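Local coordinates for protein lipase (Photobacterium sp. M37, PDB 2ORY) that probably hydrolyses the ester bonds of triacylglycerols, as a cold-adapted lipase with an alpha/beta hydrolase fold, at residues G172-G177 against Y310-G315; K111-A116 against A214-Y219; L101-M106 against R268-A273; E53-P58 against L153-E158; W186-Q191 against I199-I204. One frame throughout, in Å; residues are numbered along the deposited sequence.

Contact 1: G172-G177 against Y310-G315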
# COMPACT_ATOMS: atom_id res chain seq x y z
N GLY A 172 -3.05 2.95 1.06
CA GLY A 172 -1.98 2.70 0.12
C GLY A 172 -2.26 1.43 -0.65
O GLY A 172 -3.02 0.57 -0.18
N HIS A 173 -1.66 1.31 -1.83
CA HIS A 173 -1.81 0.17 -2.73
C HIS A 173 -0.49 -0.56 -2.97
O HIS A 173 0.57 0.06 -2.97
CB HIS A 173 -2.39 0.67 -4.08
CG HIS A 173 -2.45 -0.36 -5.16
ND1 HIS A 173 -1.41 -0.58 -6.05
CD2 HIS A 173 -3.43 -1.24 -5.50
CE1 HIS A 173 -1.75 -1.54 -6.89
NE2 HIS A 173 -2.97 -1.96 -6.58
N SER A 174 -0.55 -1.87 -3.18
CA SER A 174 0.65 -2.68 -3.46
C SER A 174 1.57 -2.67 -2.22
O SER A 174 1.11 -2.94 -1.12
CB SER A 174 1.37 -2.10 -4.69
OG SER A 174 2.38 -2.97 -5.19
N LYS A 175 2.85 -2.38 -2.40
CA LYS A 175 3.73 -2.29 -1.24
C LYS A 175 3.10 -1.27 -0.26
O LYS A 175 3.23 -1.40 0.96
CB LYS A 175 5.12 -1.80 -1.65
CG LYS A 175 6.08 -2.89 -2.07
CD LYS A 175 7.46 -2.29 -2.31
CE LYS A 175 8.52 -3.38 -2.45
NZ LYS A 175 9.87 -2.83 -2.74
N GLY A 176 2.41 -0.28 -0.83
CA GLY A 176 1.76 0.74 -0.03
C GLY A 176 0.64 0.20 0.83
O GLY A 176 0.24 0.81 1.83
N GLY A 177 0.12 -0.97 0.45
CA GLY A 177 -0.93 -1.58 1.23
C GLY A 177 -0.34 -2.18 2.50
O GLY A 177 -0.88 -2.07 3.59
N TYR A 310 -2.33 -6.78 -14.67
CA TYR A 310 -3.66 -6.26 -14.92
C TYR A 310 -4.51 -6.38 -13.67
O TYR A 310 -5.14 -5.41 -13.24
CB TYR A 310 -4.34 -7.03 -16.06
CG TYR A 310 -5.76 -6.58 -16.35
CD1 TYR A 310 -6.01 -5.51 -17.20
CD2 TYR A 310 -6.85 -7.20 -15.74
CE1 TYR A 310 -7.30 -5.06 -17.44
CE2 TYR A 310 -8.17 -6.77 -15.97
CZ TYR A 310 -8.38 -5.69 -16.83
OH TYR A 310 -9.66 -5.23 -17.09
N GLN A 311 -4.49 -7.57 -13.08
CA GLN A 311 -5.28 -7.83 -11.89
C GLN A 311 -4.85 -6.96 -10.71
O GLN A 311 -5.69 -6.54 -9.92
CB GLN A 311 -5.19 -9.30 -11.50
CG GLN A 311 -5.78 -10.28 -12.52
CD GLN A 311 -7.28 -10.13 -12.70
OE1 GLN A 311 -7.99 -9.70 -11.79
NE2 GLN A 311 -7.78 -10.50 -13.88
N HIS A 312 -3.55 -6.68 -10.62
CA HIS A 312 -3.00 -5.89 -9.52
C HIS A 312 -3.26 -4.40 -9.63
O HIS A 312 -3.55 -3.73 -8.63
CB HIS A 312 -1.50 -6.11 -9.43
CG HIS A 312 -0.86 -5.50 -8.22
ND1 HIS A 312 -1.32 -5.71 -6.94
CD2 HIS A 312 0.27 -4.76 -8.10
CE1 HIS A 312 -0.50 -5.14 -6.08
NE2 HIS A 312 0.48 -4.56 -6.75
N VAL A 313 -3.18 -3.89 -10.85
CA VAL A 313 -3.34 -2.46 -11.07
C VAL A 313 -4.69 -2.07 -11.62
O VAL A 313 -5.33 -1.17 -11.09
CB VAL A 313 -2.23 -1.93 -11.99
CG1 VAL A 313 -2.35 -0.43 -12.21
CG2 VAL A 313 -0.90 -2.25 -11.38
N VAL A 314 -5.13 -2.75 -12.68
CA VAL A 314 -6.41 -2.41 -13.26
C VAL A 314 -7.58 -3.01 -12.47
O VAL A 314 -8.64 -2.41 -12.36
CB VAL A 314 -6.50 -2.87 -14.73
CG1 VAL A 314 -7.77 -2.34 -15.37
CG2 VAL A 314 -5.31 -2.37 -15.50
N GLY A 315 -7.34 -4.18 -11.90
CA GLY A 315 -8.35 -4.90 -11.16
C GLY A 315 -9.17 -4.14 -10.13
O GLY A 315 -10.41 -4.19 -10.14
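H312 meets the segment G172-G177 with both its side chain and its backbone. The imidazole NE2 lies 2.9 Å from S174 OG in a hydrogen bond that either atom could donate. OG sits at the edge of the ring and in its plane, brought there by a first torsion that sets it anti to the serine backbone N (chi1 -168°). The carbonyl of H312 is gripped separately: H173 NE2 donates to H312 O over 2.8 Å, with an N-H...O angle of 144°. G172, S174 and G176 match the GxSxG nucleophile elbow of alpha/beta hydrolases, the sharp turn between strand 166-173 and helix 175-189, and S174 takes the positive phi expected there. H312 ND1 bonds to D236 OD2, so S174, H312 and D236 probably form the catalytic triad. H173 stands in a second shell. Its ND1 is held by Y17 OH while its NE2 holds H312 O, and these two bonds fix the rotation of the ring. The two imidazoles also meet obliquely, planes at 36° and centroids 4.6 Å apart, with H173 CE1 over one face of the H312 ring near its rim. W100 of helix 97-102 touches both S174 and H312.

Contact 2: K111-A116 against A214-Y219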
# COMPACT_ATOMS: atom_id res chain seq x y z
N LYS A 111 12.43 -9.02 11.91
CA LYS A 111 12.68 -8.19 13.09
C LYS A 111 11.45 -8.18 14.00
O LYS A 111 10.30 -8.16 13.53
CB LYS A 111 13.05 -6.76 12.70
CG LYS A 111 14.55 -6.57 12.43
CD LYS A 111 14.91 -5.13 12.11
CE LYS A 111 16.41 -4.88 12.21
NZ LYS A 111 17.22 -5.80 11.34
N LYS A 112 11.67 -8.21 15.30
CA LYS A 112 10.53 -8.22 16.20
C LYS A 112 9.93 -6.83 16.16
O LYS A 112 10.65 -5.83 16.05
CB LYS A 112 10.95 -8.60 17.63
CG LYS A 112 11.80 -7.57 18.34
CD LYS A 112 11.35 -7.36 19.78
CE LYS A 112 11.50 -8.61 20.63
NZ LYS A 112 10.81 -8.45 21.96
N TRP A 113 8.60 -6.78 16.18
CA TRP A 113 7.86 -5.53 16.17
C TRP A 113 8.39 -4.74 17.37
O TRP A 113 8.33 -5.19 18.51
CB TRP A 113 6.37 -5.81 16.33
CG TRP A 113 5.51 -4.59 16.33
CD1 TRP A 113 4.70 -4.17 17.35
CD2 TRP A 113 5.32 -3.67 15.25
NE1 TRP A 113 4.01 -3.04 16.96
CE2 TRP A 113 4.37 -2.72 15.68
CE3 TRP A 113 5.86 -3.56 13.96
CZ2 TRP A 113 3.94 -1.66 14.86
CZ3 TRP A 113 5.43 -2.50 13.14
CH2 TRP A 113 4.48 -1.57 13.60
N PRO A 114 8.93 -3.55 17.11
CA PRO A 114 9.47 -2.75 18.21
C PRO A 114 8.54 -1.88 19.04
O PRO A 114 8.95 -1.36 20.07
CB PRO A 114 10.58 -1.93 17.54
CG PRO A 114 10.09 -1.75 16.15
CD PRO A 114 9.38 -3.04 15.80
N TYR A 115 7.27 -1.76 18.65
CA TYR A 115 6.39 -0.86 19.38
C TYR A 115 5.35 -1.46 20.32
O TYR A 115 4.53 -0.73 20.86
CB TYR A 115 5.71 0.09 18.39
CG TYR A 115 6.69 0.70 17.43
CD1 TYR A 115 6.79 0.25 16.11
CD2 TYR A 115 7.57 1.69 17.86
CE1 TYR A 115 7.74 0.77 15.24
CE2 TYR A 115 8.51 2.21 17.00
CZ TYR A 115 8.60 1.75 15.70
OH TYR A 115 9.55 2.27 14.87
N ALA A 116 5.36 -2.77 20.50
CA ALA A 116 4.42 -3.43 21.40
C ALA A 116 4.80 -4.89 21.59
O ALA A 116 5.38 -5.52 20.69
CB ALA A 116 2.99 -3.32 20.89
N ALA A 214 2.09 -14.41 11.89
CA ALA A 214 0.77 -14.61 12.48
C ALA A 214 0.56 -13.81 13.76
O ALA A 214 -0.46 -13.13 13.90
CB ALA A 214 0.53 -16.11 12.75
N ASP A 215 1.51 -13.89 14.68
CA ASP A 215 1.43 -13.15 15.94
C ASP A 215 1.35 -11.64 15.70
O ASP A 215 0.68 -10.94 16.45
CB ASP A 215 2.62 -13.47 16.86
CG ASP A 215 2.49 -14.83 17.54
OD1 ASP A 215 1.43 -15.47 17.41
OD2 ASP A 215 3.45 -15.26 18.23
N PHE A 216 2.05 -11.13 14.68
CA PHE A 216 2.01 -9.69 14.36
C PHE A 216 0.63 -9.36 13.80
O PHE A 216 -0.01 -8.39 14.22
CB PHE A 216 3.06 -9.33 13.29
CG PHE A 216 2.87 -7.96 12.69
CD1 PHE A 216 3.40 -6.83 13.31
CD2 PHE A 216 2.14 -7.79 11.51
CE1 PHE A 216 3.22 -5.56 12.76
CE2 PHE A 216 1.95 -6.52 10.96
CZ PHE A 216 2.49 -5.40 11.58
N ALA A 217 0.20 -10.18 12.85
CA ALA A 217 -1.10 -10.03 12.21
C ALA A 217 -2.25 -10.15 13.22
O ALA A 217 -3.22 -9.40 13.14
CB ALA A 217 -1.27 -11.10 11.11
N ASP A 218 -2.15 -11.09 14.15
CA ASP A 218 -3.21 -11.23 15.16
C ASP A 218 -3.21 -10.00 16.10
O ASP A 218 -4.26 -9.50 16.49
CB ASP A 218 -3.02 -12.52 15.97
CG ASP A 218 -3.41 -13.77 15.19
OD1 ASP A 218 -4.21 -13.66 14.23
OD2 ASP A 218 -2.92 -14.86 15.55
N TYR A 219 -2.04 -9.50 16.46
CA TYR A 219 -2.00 -8.32 17.30
C TYR A 219 -2.64 -7.17 16.52
O TYR A 219 -3.47 -6.42 17.05
CB TYR A 219 -0.58 -7.97 17.67
CG TYR A 219 -0.48 -6.66 18.39
CD1 TYR A 219 -1.01 -6.50 19.67
CD2 TYR A 219 0.12 -5.55 17.78
CE1 TYR A 219 -0.94 -5.28 20.33
CE2 TYR A 219 0.19 -4.33 18.44
CZ TYR A 219 -0.34 -4.19 19.70
OH TYR A 219 -0.29 -2.97 20.33
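F216 drives the edge of its ring into the face of the W113 indole, a T-shaped pair whose planes stand at 68° and whose six-membered rings have centroids 5.2 Å apart. One corner of the phenyl does most of the touching: F216 CE1 comes within 3.5 Å of W113 CE3, above the indole but toward its rim rather than over its centre. The phenyl reaches this far because the first torsion of F216 points CG away from the amide nitrogen (chi1 167°), which swings the ring off the helix toward the loop. On the opposite face of the same indole lies Y115 CD1, so the tryptophan is held between two aromatic residues. One helical turn beyond F216, Y219 also reaches the loop and meets A116 obliquely; the methyl A116 CB lies 3.3 Å from Y219 OH and 3.6 Å from Y219 CZ. No hydrogen bond joins the two segments directly. W113 NE1 instead bonds to D189 OD2, which would help hold the indole, and Y219 OH comes very close to D189 OD1, probably bonded but modelled too short to rest on. D189 closes helix 175-189, whose T182 and L185 also pack against W113. I125 of strand 124-126, the partner of strand 110-112, touches both W113 and F216, so W113 lies between helix 214-224, helix 175-189 and the two-stranded sheet.

Contact 3: L101-M106 against R268-A273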
# COMPACT_ATOMS: atom_id res chain seq x y z
N LEU A 101 8.51 -8.11 -6.04
CA LEU A 101 7.91 -9.03 -5.07
C LEU A 101 8.61 -10.41 -5.01
O LEU A 101 9.17 -10.78 -3.98
CB LEU A 101 6.41 -9.21 -5.37
CG LEU A 101 5.69 -10.19 -4.45
CD1 LEU A 101 5.60 -9.58 -3.05
CD2 LEU A 101 4.29 -10.50 -4.98
N PHE A 102 8.60 -11.15 -6.11
CA PHE A 102 9.26 -12.47 -6.12
C PHE A 102 10.76 -12.45 -5.77
O PHE A 102 11.26 -13.37 -5.15
CB PHE A 102 9.10 -13.15 -7.48
CG PHE A 102 7.70 -13.58 -7.81
CD1 PHE A 102 6.63 -13.21 -7.02
CD2 PHE A 102 7.47 -14.37 -8.93
CE1 PHE A 102 5.34 -13.61 -7.33
CE2 PHE A 102 6.19 -14.78 -9.26
CZ PHE A 102 5.11 -14.40 -8.45
N ASN A 103 11.48 -11.41 -6.19
CA ASN A 103 12.91 -11.36 -5.90
C ASN A 103 13.29 -10.64 -4.61
O ASN A 103 14.43 -10.21 -4.44
CB ASN A 103 13.65 -10.73 -7.08
CG ASN A 103 13.74 -11.65 -8.26
OD1 ASN A 103 14.72 -12.39 -8.42
ND2 ASN A 103 12.72 -11.63 -9.10
N ASP A 104 12.35 -10.52 -3.68
CA ASP A 104 12.62 -9.85 -2.40
C ASP A 104 13.43 -10.72 -1.42
O ASP A 104 12.90 -11.61 -0.76
CB ASP A 104 11.29 -9.45 -1.76
CG ASP A 104 11.47 -8.54 -0.57
OD1 ASP A 104 10.44 -8.06 -0.06
OD2 ASP A 104 12.62 -8.32 -0.15
N PHE A 105 14.73 -10.45 -1.30
CA PHE A 105 15.59 -11.21 -0.41
C PHE A 105 15.23 -10.97 1.04
O PHE A 105 15.34 -11.86 1.88
CB PHE A 105 17.05 -10.78 -0.55
CG PHE A 105 17.82 -11.51 -1.60
CD1 PHE A 105 17.61 -11.24 -2.95
CD2 PHE A 105 18.80 -12.43 -1.24
CE1 PHE A 105 18.38 -11.86 -3.92
CE2 PHE A 105 19.57 -13.06 -2.20
CZ PHE A 105 19.36 -12.78 -3.54
N MET A 106 14.83 -9.74 1.32
CA MET A 106 14.52 -9.27 2.67
C MET A 106 13.35 -9.85 3.45
O MET A 106 13.01 -9.33 4.51
CB MET A 106 14.39 -7.75 2.65
CG MET A 106 15.44 -7.03 3.47
SD MET A 106 16.50 -5.92 2.50
CE MET A 106 15.40 -4.72 2.05
N ARG A 268 8.12 -20.12 -12.11
CA ARG A 268 7.84 -21.31 -11.28
C ARG A 268 9.01 -21.52 -10.33
O ARG A 268 8.80 -21.88 -9.18
CB ARG A 268 7.65 -22.56 -12.14
CG ARG A 268 6.29 -22.68 -12.79
CD ARG A 268 6.26 -23.88 -13.72
NE ARG A 268 4.97 -24.02 -14.37
CZ ARG A 268 3.88 -24.48 -13.77
NH1 ARG A 268 3.93 -24.86 -12.49
NH2 ARG A 268 2.73 -24.55 -14.43
N ALA A 269 10.23 -21.31 -10.83
CA ALA A 269 11.44 -21.45 -9.99
C ALA A 269 11.44 -20.38 -8.89
O ALA A 269 11.80 -20.66 -7.75
CB ALA A 269 12.71 -21.33 -10.86
N LEU A 270 11.05 -19.15 -9.24
CA LEU A 270 11.01 -18.07 -8.24
C LEU A 270 9.97 -18.39 -7.16
O LEU A 270 10.22 -18.21 -5.98
CB LEU A 270 10.70 -16.72 -8.89
CG LEU A 270 11.90 -15.97 -9.48
CD1 LEU A 270 11.46 -14.82 -10.37
CD2 LEU A 270 12.72 -15.45 -8.33
N ILE A 271 8.80 -18.87 -7.58
CA ILE A 271 7.75 -19.23 -6.63
C ILE A 271 8.28 -20.28 -5.64
O ILE A 271 8.12 -20.12 -4.43
CB ILE A 271 6.52 -19.82 -7.33
CG1 ILE A 271 5.88 -18.78 -8.24
CG2 ILE A 271 5.51 -20.31 -6.30
CD1 ILE A 271 5.26 -17.67 -7.47
N ARG A 272 8.89 -21.34 -6.15
CA ARG A 272 9.44 -22.39 -5.28
C ARG A 272 10.51 -21.82 -4.36
O ARG A 272 10.58 -22.19 -3.20
CB ARG A 272 10.03 -23.56 -6.08
CG ARG A 272 8.99 -24.39 -6.82
CD ARG A 272 9.56 -25.75 -7.22
NE ARG A 272 10.79 -25.64 -8.02
CZ ARG A 272 10.82 -25.27 -9.30
NH1 ARG A 272 9.69 -24.97 -9.93
NH2 ARG A 272 11.97 -25.21 -9.95
N ALA A 273 11.35 -20.93 -4.88
CA ALA A 273 12.36 -20.32 -4.02
C ALA A 273 11.69 -19.51 -2.89
O ALA A 273 12.10 -19.59 -1.73
CB ALA A 273 13.29 -19.45 -4.84
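F102, on the short helix 97-102, and N103, just after it, lean on L270 and I271 of helix 265-278, joining an element close to the probable active site to a peripheral helix. The backbones come near at one point, F102 CA lying 6.2 Å from L270 CA. The phenyl is shared by two neighbours on the longer helix. Its far end, F102 CZ, is 3.4 Å from I271 CD1, while its flank, F102 CD2, is 4.0 Å from L270 CB. The isoleucine branch is folded rather than extended (chi2 -68°), and this carries CD1 to the end of the ring; L250 packs against the same residue. N103 crosses L270 at about a right angle and spreads its amide over the forked end of the leucine, with N103 ND2 3.7 Å from L270 CD1 and N103 OD1 3.7 Å from L270 CD2. The amide has its polar bond from ND2 to the carbonyl oxygen of S98 of helix 97-102. No hydrogen bond joins the segments; the contact is van der Waals packing, apolar at F102 with L270 and I271, and amide against methyls at N103. The same helix reaches the probable catalytic site through W100, a placement consistent with the short lid helix that lies over the catalytic site in class 3 lipases.

Contact 4: E53-P58 against L153-E158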
# COMPACT_ATOMS: atom_id res chain seq x y z
N GLU A 53 -6.60 19.52 0.55
CA GLU A 53 -5.35 20.26 0.54
C GLU A 53 -4.19 19.34 0.92
O GLU A 53 -4.23 18.65 1.94
CB GLU A 53 -5.42 21.41 1.55
CG GLU A 53 -4.18 22.26 1.63
CD GLU A 53 -3.99 23.16 0.42
OE1 GLU A 53 -2.83 23.52 0.13
OE2 GLU A 53 -5.01 23.52 -0.22
N VAL A 54 -3.15 19.33 0.09
CA VAL A 54 -1.97 18.52 0.40
C VAL A 54 -1.25 19.35 1.46
O VAL A 54 -0.83 20.46 1.17
CB VAL A 54 -1.07 18.35 -0.84
CG1 VAL A 54 0.20 17.56 -0.47
CG2 VAL A 54 -1.84 17.63 -1.94
N VAL A 55 -1.16 18.83 2.68
CA VAL A 55 -0.52 19.54 3.78
C VAL A 55 0.83 18.97 4.22
O VAL A 55 1.51 19.55 5.08
CB VAL A 55 -1.48 19.62 4.98
CG1 VAL A 55 -2.69 20.50 4.62
CG2 VAL A 55 -1.97 18.22 5.36
N TRP A 56 1.23 17.83 3.67
CA TRP A 56 2.54 17.28 4.00
C TRP A 56 2.99 16.40 2.85
O TRP A 56 2.27 15.49 2.44
CB TRP A 56 2.51 16.44 5.27
CG TRP A 56 3.89 16.00 5.66
CD1 TRP A 56 4.73 16.65 6.52
CD2 TRP A 56 4.58 14.81 5.26
NE1 TRP A 56 5.89 15.93 6.69
CE2 TRP A 56 5.82 14.80 5.93
CE3 TRP A 56 4.26 13.75 4.40
CZ2 TRP A 56 6.76 13.76 5.77
CZ3 TRP A 56 5.19 12.70 4.23
CH2 TRP A 56 6.43 12.72 4.92
N GLY A 57 4.18 16.69 2.34
CA GLY A 57 4.68 15.93 1.21
C GLY A 57 4.16 16.53 -0.08
O GLY A 57 3.60 17.63 -0.07
N PRO A 58 4.34 15.84 -1.21
CA PRO A 58 5.00 14.52 -1.23
C PRO A 58 6.48 14.45 -0.82
O PRO A 58 7.31 15.25 -1.27
CB PRO A 58 4.77 14.04 -2.67
CG PRO A 58 4.69 15.30 -3.46
CD PRO A 58 3.90 16.24 -2.56
N LEU A 153 5.84 12.14 11.92
CA LEU A 153 5.49 12.23 13.33
C LEU A 153 5.57 13.67 13.84
O LEU A 153 4.67 14.14 14.54
CB LEU A 153 6.38 11.30 14.16
CG LEU A 153 6.08 11.23 15.66
CD1 LEU A 153 4.61 10.94 15.88
CD2 LEU A 153 6.95 10.17 16.32
N GLN A 154 6.65 14.37 13.51
CA GLN A 154 6.79 15.75 13.93
C GLN A 154 5.65 16.59 13.34
O GLN A 154 5.07 17.43 14.04
CB GLN A 154 8.14 16.31 13.48
CG GLN A 154 9.34 15.60 14.13
CD GLN A 154 10.66 15.96 13.48
OE1 GLN A 154 10.70 16.40 12.33
NE2 GLN A 154 11.76 15.76 14.21
N PHE A 155 5.33 16.38 12.07
CA PHE A 155 4.25 17.14 11.43
C PHE A 155 2.89 16.94 12.12
O PHE A 155 2.16 17.91 12.36
CB PHE A 155 4.10 16.75 9.95
CG PHE A 155 2.92 17.40 9.27
CD1 PHE A 155 2.95 18.74 8.92
CD2 PHE A 155 1.76 16.67 9.03
CE1 PHE A 155 1.85 19.34 8.34
CE2 PHE A 155 0.65 17.27 8.45
CZ PHE A 155 0.70 18.61 8.10
N LEU A 156 2.54 15.69 12.40
CA LEU A 156 1.27 15.40 13.05
C LEU A 156 1.21 16.03 14.44
O LEU A 156 0.22 16.67 14.79
CB LEU A 156 1.06 13.88 13.16
CG LEU A 156 0.94 13.05 11.86
CD1 LEU A 156 0.91 11.56 12.22
CD2 LEU A 156 -0.31 13.46 11.08
N ASN A 157 2.27 15.87 15.22
CA ASN A 157 2.29 16.42 16.56
C ASN A 157 2.17 17.94 16.54
O ASN A 157 1.52 18.54 17.39
CB ASN A 157 3.56 15.99 17.31
CG ASN A 157 3.41 14.62 17.96
OD1 ASN A 157 2.47 14.40 18.72
ND2 ASN A 157 4.33 13.71 17.66
N GLU A 158 2.78 18.56 15.54
CA GLU A 158 2.74 20.01 15.40
C GLU A 158 1.38 20.49 14.89
O GLU A 158 0.88 21.55 15.29
CB GLU A 158 3.85 20.44 14.45
CG GLU A 158 3.72 21.83 13.89
CD GLU A 158 4.79 22.13 12.85
OE1 GLU A 158 5.96 22.34 13.25
OE2 GLU A 158 4.46 22.13 11.64
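V55 and W56 both pack on F155 where strand 52-63, an outermost strand of the central sheet, turns a corner through a classic beta bulge, with both residues facing V75 on the neighbouring strand. The bulge lets consecutive residues address the same phenyl of helix 152-160. The chief aromatic interaction is a CH-pi contact: W56 CB stands over the centre of the F155 ring, 3.8 Å from its centroid and only 13° off the ring normal. Beyond CB the indole slides past the phenylalanine in the opposite direction, its five-membered ring inclined at 44° to the phenyl, so the pair is oblique. The first torsion of F155 sends the ring toward the strand, and the second (chi2 75°) turns its face to W56 CB. Apolar contacts complete the packing, with W56 CD1 3.4 Å from F155 CG and V55 CG2 3.8 Å from F155 CZ at the far end of the ring. The polar edge of the indole is satisfied outside the two segments, where W56 NE1 bonds to K150 O just ahead of the helix. One backbone atom also touches the phenyl: V55 O approaches it obliquely, 3.3 Å from both F155 CE1 and F155 CZ.

Contact 5: W186-Q191 against I199-I204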
# COMPACT_ATOMS: atom_id res chain seq x y z
N TRP A 186 1.84 1.49 13.88
CA TRP A 186 2.90 2.16 14.61
C TRP A 186 2.36 3.42 15.28
O TRP A 186 2.69 3.69 16.44
CB TRP A 186 4.05 2.52 13.67
CG TRP A 186 4.93 3.62 14.19
CD1 TRP A 186 5.69 3.60 15.31
CD2 TRP A 186 5.15 4.89 13.58
NE1 TRP A 186 6.38 4.78 15.44
CE2 TRP A 186 6.07 5.59 14.39
CE3 TRP A 186 4.67 5.51 12.41
CZ2 TRP A 186 6.52 6.88 14.08
CZ3 TRP A 186 5.12 6.78 12.10
CH2 TRP A 186 6.04 7.45 12.93
N LEU A 187 1.53 4.17 14.57
CA LEU A 187 0.93 5.39 15.11
C LEU A 187 0.04 5.03 16.29
O LEU A 187 0.04 5.71 17.31
CB LEU A 187 0.11 6.11 14.02
CG LEU A 187 0.94 6.72 12.89
CD1 LEU A 187 0.05 7.39 11.82
CD2 LEU A 187 1.86 7.74 13.50
N LYS A 188 -0.72 3.95 16.14
CA LYS A 188 -1.59 3.43 17.19
C LYS A 188 -0.75 3.09 18.44
O LYS A 188 -1.06 3.53 19.55
CB LYS A 188 -2.26 2.14 16.71
CG LYS A 188 -3.68 2.27 16.23
CD LYS A 188 -4.64 2.31 17.40
CE LYS A 188 -6.07 2.06 16.94
NZ LYS A 188 -7.01 2.01 18.08
N ASP A 189 0.31 2.30 18.24
CA ASP A 189 1.16 1.88 19.33
C ASP A 189 1.88 2.97 20.11
O ASP A 189 2.25 2.74 21.25
CB ASP A 189 2.19 0.86 18.86
CG ASP A 189 1.60 -0.53 18.66
OD1 ASP A 189 0.66 -0.90 19.40
OD2 ASP A 189 2.10 -1.26 17.78
N ILE A 190 2.10 4.13 19.51
CA ILE A 190 2.80 5.20 20.22
C ILE A 190 1.86 6.30 20.73
O ILE A 190 2.31 7.34 21.22
CB ILE A 190 3.89 5.84 19.36
CG1 ILE A 190 3.25 6.60 18.20
CG2 ILE A 190 4.82 4.75 18.82
CD1 ILE A 190 4.26 7.34 17.33
N GLN A 191 0.56 6.08 20.58
CA GLN A 191 -0.43 7.04 21.05
C GLN A 191 -0.37 7.10 22.57
O GLN A 191 -0.26 6.08 23.24
CB GLN A 191 -1.84 6.63 20.61
CG GLN A 191 -2.16 7.05 19.20
CD GLN A 191 -3.61 6.81 18.81
OE1 GLN A 191 -4.02 5.68 18.60
NE2 GLN A 191 -4.38 7.88 18.71
N ILE A 199 -6.73 10.88 18.70
CA ILE A 199 -6.89 10.76 17.27
C ILE A 199 -7.43 9.37 16.95
O ILE A 199 -7.03 8.39 17.59
CB ILE A 199 -5.56 11.03 16.56
CG1 ILE A 199 -5.64 10.53 15.12
CG2 ILE A 199 -4.43 10.42 17.33
CD1 ILE A 199 -4.37 10.68 14.37
N ASP A 200 -8.37 9.30 16.01
CA ASP A 200 -8.99 8.05 15.58
C ASP A 200 -8.25 7.59 14.34
O ASP A 200 -8.32 8.23 13.28
CB ASP A 200 -10.47 8.26 15.23
CG ASP A 200 -11.35 8.42 16.47
OD1 ASP A 200 -10.82 8.80 17.54
OD2 ASP A 200 -12.57 8.18 16.38
N ILE A 201 -7.53 6.48 14.48
CA ILE A 201 -6.73 5.94 13.40
C ILE A 201 -7.36 4.74 12.73
O ILE A 201 -7.70 3.76 13.38
CB ILE A 201 -5.33 5.52 13.93
CG1 ILE A 201 -4.62 6.73 14.54
CG2 ILE A 201 -4.51 4.87 12.79
CD1 ILE A 201 -3.26 6.43 15.16
N SER A 202 -7.51 4.82 11.41
CA SER A 202 -8.06 3.71 10.64
C SER A 202 -7.19 3.52 9.41
O SER A 202 -6.39 4.39 9.05
CB SER A 202 -9.47 4.03 10.17
OG SER A 202 -9.44 5.25 9.46
N THR A 203 -7.35 2.38 8.74
CA THR A 203 -6.57 2.14 7.55
C THR A 203 -7.30 1.26 6.54
O THR A 203 -7.97 0.29 6.91
CB THR A 203 -5.20 1.48 7.90
OG1 THR A 203 -4.46 1.25 6.71
CG2 THR A 203 -5.41 0.17 8.63
N ILE A 204 -7.17 1.62 5.27
CA ILE A 204 -7.76 0.87 4.18
C ILE A 204 -6.65 0.55 3.19
O ILE A 204 -6.39 1.31 2.25
CB ILE A 204 -8.90 1.67 3.48
CG1 ILE A 204 -10.03 1.92 4.47
CG2 ILE A 204 -9.50 0.85 2.32
CD1 ILE A 204 -11.23 2.67 3.88
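With CG anti to the carbonyl carbon (chi1 -82°) and the chain straight beyond it, Q191 stretches its amide to the start of strand 199-206 and meets I199. I201 answers from the strand with CG1 also anti to its carbonyl carbon and CD1 fully extended (chi2 177°), which drives the methyl against the helix end. There I201 CD1 lies 3.6 Å from L187 CB, 3.7 Å from K188 N and 3.6 Å from Q191 OE1, so one methyl fills the angle between the last helical turn and the glutamine. The Q191 amide donates from NE2 to I199 O at 2.9 Å and 154°, although the exact place of NE2 is less sure. The contact belongs to the beta-alpha-beta unit of strand 166-173, helix 175-189 and strand 199-206. If NE2 is rightly placed, the buried amide would serve both I199 O and S196 O and so tie the helix exit to the returning chain, while the isoleucine supplies the apolar packing.

Contacts 1, 4 and 5 reach the five-stranded sheet; contacts 2 and 3 lie outside it, on the small sheet and on peripheral helices. Contact 1 lies nearest the middle, about 7 Å from the centre of the chain, and brings segments 133 residues apart together at the probable catalytic centre. Helix 175-189 runs from there to contact 5, whose strand 199-206 is next in the sheet; the contact centres are about 22 Å apart. Contact 5 touches contact 2 through D189 and contact 4 through L153 and L156, each about 15 Å away between centres. Contact 3 lies on the opposite side of the chain's centre from contacts 4 and 5. Along the sequence contact 5 is nested within the loops of contacts 1, 2 and 3.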